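Local coordinates for 1-carboxybiuret hydrolase subunit AtzE (Pseudomonas sp., PDB 6C62), which hydrolyses 1-carboxybiuret to urea-1,3-dicarboxylate and ammonia, a step in the bacterial degradation of atrazine, at residues A[265-270]-A[397-402]; A[281-286]-A[441-446]. One frame throughout, in Å; residues are numbered along the deposited sequence.

Contact 1 of 2, residues A[265-270]-A[397-402]; sequences RDNAGP and MGLLTQ
The carboxamide of Asn267 meets Leu399 at its oxygen corner: CD1 of Leu399 stands diagonally above one face there, 3.9 Å from OD1 of Asn267, and the two side chains cross at about a right angle. At the other corner of the amide, ND2 donates a hydrogen bond to Trp263 O, which fixes the rotation of the group and directs its oxygen toward the leucine, and NE1 of the same tryptophan donates to Leu399 O, an indirect tie between segments that share no hydrogen bond of their own. A second flat group, the backbone carbonyl of Asn267, lies under Leu400. Both methyls of that leucine sit over one face of the carbonyl, CD1 of Leu400 being 3.8 Å from Asn267 O and CD2 of Leu400 4.0 Å from the same oxygen. CD2 of Leu400 also rests against CB of Asn267 at 3.9 Å. The side chain of Leu400 starts out alongside the other segment, but with CD1 extended away from CA (chi2 172°) the branch reaches back to it. Asn267 O is buried here without any hydrogen-bond partner, sheltered by methyls. Trimming Leu400 to an alanine would remove both methyls and is likely to open a gap between the Asn267 carbonyl and Pro370, which Leu400 also touches. The contact thus joins two loops of the amidase fold: the turn from helix 263-266 to helix 270-283, with Gly269 as N-cap of the latter, and the link between helices 393-396 and 402-407.

Contact 2 of 2, residues A[281-286]-A[441-446]; sequences LTLGAS and LRAGKV
Leu283, near the C-terminal end of helix 270-283, comes up beside Ala443 in the middle of helix 437-449, their CA atoms 7.4 Å apart, and the next residue, Gly284, has a positive phi (68°) within a Schellman motif. No hydrogen bond joins the segments; methyls meet methyls and one backbone carbonyl. Methyl CD2 of Leu283 does most of the touching. It lies 4.0 Å from CG1 of Val446, 3.8 Å from the backbone oxygen of Ala443 and 4.3 Å from the CB of Ala443, so it settles against one turn of the neighbouring helix between residues three apart. Leu283 and Val446 approach at a slant. Chi1 of 171° swings CG1 of Val446 away from its own backbone N and out to the first helix, where it meets both Leu283 and, more loosely, Thr282, whose CG2 is 4.4 Å from CG1 of Val446. Together these helices form part of a layer against the large mixed sheet of the amidase fold: helix 270-283 belongs to the crossover between the parallel neighbours 257-260 and 288-289, and strand 366-370 offers Ile368 to Leu283 and Ile366 to Ala443, a spacing of two residues that is consistent with both helices resting on the same face. Thr282 presents its methyl to the valine while its hydroxyl OG1 turns back along its own helix and donates to Val278 O. Beyond Val446, Leu447 packs on both Thr282 and Leu283.

How the contacts relate
Contacts 1 and 2 do not touch: their centres are about 20 Å apart and their nearest atoms about 10 Å. They sit near the two ends of one helix, since residues 265-270 lead into helix 270-283 and residues 281-286 lie at its C-terminal end. Strand 366-370 runs past both, with Pro370 next to contact 1 and Ile366 and Ile368 next to contact 2. Along the chain their segments alternate. Both lie away from the predicted catalytic residues Lys74, Ser150 and Ser174. Contact 1 has the closer tie to that region, because the backbone O of Thr401 accepts a hydrogen bond from Arg176, two residues beyond Ser174.

Contact 1 of 2, residues A[265-270]-A[397-402]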
loop_
_atom_site.group_PDB
_atom_site.type_symbol
_atom_site.label_atom_id
_atom_site.label_comp_id
_atom_site.label_asym_id
_atom_site.label_seq_id
_atom_site.Cartn_x
_atom_site.Cartn_y
_atom_site.Cartn_z
ATOM N N ARG A 265 -30.150 -5.122 5.831
ATOM C CA ARG A 265 -31.435 -5.595 6.384
ATOM C C ARG A 265 -31.359 -7.006 6.936
ATOM O O ARG A 265 -31.862 -7.291 8.067
ATOM C CB ARG A 265 -32.501 -5.520 5.307
ATOM C CG ARG A 265 -33.881 -5.782 5.890
ATOM C CD ARG A 265 -34.959 -5.366 4.918
ATOM N NE ARG A 265 -36.291 -5.788 5.380
ATOM C CZ ARG A 265 -36.987 -5.164 6.339
ATOM N NH1 ARG A 265 -36.508 -4.079 6.993
ATOM N NH2 ARG A 265 -38.203 -5.612 6.628
ATOM N N ASP A 266 -30.736 -7.898 6.171
ATOM C CA ASP A 266 -30.539 -9.304 6.554
ATOM C C ASP A 266 -29.780 -9.464 7.884
ATOM O O ASP A 266 -30.011 -10.449 8.602
ATOM C CB ASP A 266 -29.678 -10.037 5.528
ATOM C CG ASP A 266 -30.329 -10.152 4.125
ATOM O OD1 ASP A 266 -31.531 -9.809 3.945
ATOM O OD2 ASP A 266 -29.548 -10.500 3.168
ATOM N N ASN A 267 -28.829 -8.554 8.183
ATOM C CA ASN A 267 -28.071 -8.627 9.415
ATOM C C ASN A 267 -28.576 -7.644 10.505
ATOM O O ASN A 267 -27.866 -7.333 11.462
ATOM C CB ASN A 267 -26.595 -8.443 9.119
ATOM C CG ASN A 267 -26.047 -9.554 8.249
ATOM O OD1 ASN A 267 -25.795 -10.654 8.715
ATOM N ND2 ASN A 267 -25.887 -9.283 6.968
ATOM N N ALA A 268 -29.815 -7.214 10.406
ATOM C CA ALA A 268 -30.409 -6.308 11.360
ATOM C C ALA A 268 -31.584 -6.979 12.034
ATOM O O ALA A 268 -32.507 -7.458 11.357
ATOM C CB ALA A 268 -30.883 -5.061 10.641
ATOM N N GLY A 269 -31.561 -7.061 13.352
ATOM C CA GLY A 269 -32.696 -7.559 14.106
ATOM C C GLY A 269 -33.881 -6.597 14.091
ATOM O O GLY A 269 -33.804 -5.468 13.570
ATOM N N PRO A 270 -35.003 -7.005 14.709
ATOM C CA PRO A 270 -36.239 -6.176 14.634
ATOM C C PRO A 270 -36.084 -4.765 15.233
ATOM O O PRO A 270 -36.583 -3.795 14.655
ATOM C CB PRO A 270 -37.236 -6.979 15.480
ATOM C CG PRO A 270 -36.755 -8.389 15.384
ATOM C CD PRO A 270 -35.235 -8.301 15.383
ATOM N N MET A 397 -20.979 -8.037 16.508
ATOM C CA MET A 397 -21.369 -6.653 16.811
ATOM C C MET A 397 -20.991 -5.690 15.655
ATOM O O MET A 397 -21.600 -4.641 15.499
ATOM C CB MET A 397 -20.736 -6.176 18.129
ATOM C CG MET A 397 -21.355 -6.727 19.433
ATOM S SD MET A 397 -23.143 -6.416 19.546
ATOM C CE MET A 397 -23.657 -8.037 19.091
ATOM N N GLY A 398 -19.964 -6.042 14.861
ATOM C CA GLY A 398 -19.522 -5.162 13.737
ATOM C C GLY A 398 -19.983 -5.529 12.343
ATOM O O GLY A 398 -19.484 -5.007 11.346
ATOM N N LEU A 399 -20.929 -6.448 12.244
ATOM C CA LEU A 399 -21.432 -6.876 10.927
ATOM C C LEU A 399 -21.861 -5.714 9.981
ATOM O O LEU A 399 -21.662 -5.782 8.767
ATOM C CB LEU A 399 -22.642 -7.840 11.138
ATOM C CG LEU A 399 -22.332 -9.299 11.513
ATOM C CD1 LEU A 399 -23.608 -10.024 11.923
ATOM C CD2 LEU A 399 -21.654 -10.085 10.409
ATOM N N LEU A 400 -22.522 -4.715 10.545
ATOM C CA LEU A 400 -23.066 -3.581 9.818
ATOM C C LEU A 400 -22.086 -2.393 9.677
ATOM O O LEU A 400 -22.245 -1.550 8.796
ATOM C CB LEU A 400 -24.319 -3.091 10.496
ATOM C CG LEU A 400 -25.397 -4.186 10.644
ATOM C CD1 LEU A 400 -26.571 -3.722 11.504
ATOM C CD2 LEU A 400 -25.867 -4.629 9.265
ATOM N N THR A 401 -21.079 -2.341 10.535
ATOM C CA THR A 401 -20.098 -1.252 10.528
ATOM C C THR A 401 -18.926 -1.547 9.579
ATOM O O THR A 401 -18.399 -0.641 8.911
ATOM C CB THR A 401 -19.551 -0.974 11.945
ATOM O OG1 THR A 401 -19.165 -2.194 12.582
ATOM C CG2 THR A 401 -20.580 -0.346 12.768
ATOM N N GLN A 402 -18.508 -2.799 9.558
ATOM C CA GLN A 402 -17.272 -3.213 8.915
ATOM C C GLN A 402 -17.181 -2.925 7.397
ATOM O O GLN A 402 -16.147 -2.480 6.939
ATOM C CB GLN A 402 -16.968 -4.690 9.253
ATOM C CG GLN A 402 -15.550 -5.113 8.898
ATOM C CD GLN A 402 -15.020 -6.294 9.696
ATOM O OE1 GLN A 402 -15.801 -7.056 10.252
ATOM N NE2 GLN A 402 -13.699 -6.398 9.856
#

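Contact 2 of 2, residues A[281-286]-A[441-446]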
loop_
_atom_site.group_PDB
_atom_site.type_symbol
_atom_site.label_atom_id
_atom_site.label_comp_id
_atom_site.label_asym_id
_atom_site.label_seq_id
_atom_site.Cartn_x
_atom_site.Cartn_y
_atom_site.Cartn_z
ATOM N N LEU A 281 -38.045 7.801 7.918
ATOM C CA LEU A 281 -39.268 8.644 7.916
ATOM C C LEU A 281 -38.965 10.090 8.268
ATOM O O LEU A 281 -39.376 11.010 7.548
ATOM C CB LEU A 281 -40.327 8.094 8.878
ATOM C CG LEU A 281 -41.724 8.747 8.966
ATOM C CD1 LEU A 281 -42.315 9.056 7.600
ATOM C CD2 LEU A 281 -42.623 7.824 9.789
ATOM N N THR A 282 -38.204 10.301 9.336
ATOM C CA THR A 282 -37.849 11.657 9.744
ATOM C C THR A 282 -37.020 12.389 8.711
ATOM O O THR A 282 -37.202 13.585 8.527
ATOM C CB THR A 282 -37.025 11.627 11.035
ATOM O OG1 THR A 282 -37.657 10.743 11.963
ATOM C CG2 THR A 282 -36.877 13.028 11.624
ATOM N N LEU A 283 -36.092 11.675 8.056
ATOM C CA LEU A 283 -35.227 12.255 7.035
ATOM C C LEU A 283 -35.792 12.258 5.621
ATOM O O LEU A 283 -35.120 12.707 4.709
ATOM C CB LEU A 283 -33.846 11.535 7.016
ATOM C CG LEU A 283 -33.072 11.709 8.344
ATOM C CD1 LEU A 283 -31.869 10.797 8.384
ATOM C CD2 LEU A 283 -32.596 13.125 8.548
ATOM N N GLY A 284 -37.005 11.752 5.431
ATOM C CA GLY A 284 -37.618 11.693 4.098
ATOM C C GLY A 284 -36.949 10.733 3.132
ATOM O O GLY A 284 -36.982 10.935 1.939
ATOM N N ALA A 285 -36.343 9.669 3.653
ATOM C CA ALA A 285 -35.719 8.651 2.815
ATOM C C ALA A 285 -36.699 7.539 2.628
ATOM O O ALA A 285 -37.193 6.997 3.614
ATOM C CB ALA A 285 -34.483 8.078 3.474
ATOM N N SER A 286 -36.992 7.196 1.379
ATOM C CA SER A 286 -37.934 6.077 1.100
ATOM C C SER A 286 -37.387 5.012 0.183
ATOM O O SER A 286 -37.810 3.863 0.298
ATOM C CB SER A 286 -39.237 6.587 0.538
ATOM O OG SER A 286 -38.973 7.539 -0.476
ATOM N N LEU A 441 -23.388 15.216 9.681
ATOM C CA LEU A 441 -23.690 16.037 10.863
ATOM C C LEU A 441 -24.971 16.820 10.705
ATOM O O LEU A 441 -25.765 16.920 11.669
ATOM C CB LEU A 441 -22.509 16.934 11.224
ATOM C CG LEU A 441 -21.263 16.178 11.736
ATOM C CD1 LEU A 441 -19.976 17.008 11.516
ATOM C CD2 LEU A 441 -21.475 15.852 13.209
ATOM N N ARG A 442 -25.201 17.379 9.508
ATOM C CA ARG A 442 -26.491 18.032 9.188
ATOM C C ARG A 442 -27.684 17.095 9.359
ATOM O O ARG A 442 -28.725 17.490 9.895
ATOM C CB ARG A 442 -26.467 18.632 7.770
ATOM C CG ARG A 442 -25.695 19.920 7.716
ATOM C CD ARG A 442 -25.397 20.344 6.297
ATOM N NE ARG A 442 -26.568 20.433 5.422
ATOM C CZ ARG A 442 -26.519 20.600 4.079
ATOM N NH1 ARG A 442 -25.383 20.652 3.427
ATOM N NH2 ARG A 442 -27.600 20.667 3.356
ATOM N N ALA A 443 -27.552 15.855 8.911
ATOM C CA ALA A 443 -28.606 14.873 9.065
ATOM C C ALA A 443 -28.814 14.529 10.543
ATOM O O ALA A 443 -29.951 14.376 11.026
ATOM C CB ALA A 443 -28.315 13.607 8.264
ATOM N N GLY A 444 -27.710 14.400 11.276
ATOM C CA GLY A 444 -27.813 14.183 12.700
ATOM C C GLY A 444 -28.589 15.258 13.439
ATOM O O GLY A 444 -29.388 14.952 14.343
ATOM N N LYS A 445 -28.326 16.499 13.071
ATOM C CA LYS A 445 -28.960 17.644 13.697
ATOM C C LYS A 445 -30.513 17.622 13.467
ATOM O O LYS A 445 -31.286 17.908 14.395
ATOM C CB LYS A 445 -28.363 18.924 13.155
ATOM C CG LYS A 445 -28.928 20.209 13.773
ATOM C CD LYS A 445 -28.823 20.167 15.291
ATOM C CE LYS A 445 -28.743 21.571 15.885
ATOM N NZ LYS A 445 -30.046 22.256 15.709
ATOM N N VAL A 446 -30.954 17.247 12.272
ATOM C CA VAL A 446 -32.380 17.053 12.017
ATOM C C VAL A 446 -32.952 15.949 12.912
ATOM O O VAL A 446 -34.024 16.144 13.517
ATOM C CB VAL A 446 -32.688 16.737 10.541
ATOM C CG1 VAL A 446 -34.180 16.312 10.343
ATOM C CG2 VAL A 446 -32.338 17.939 9.680
#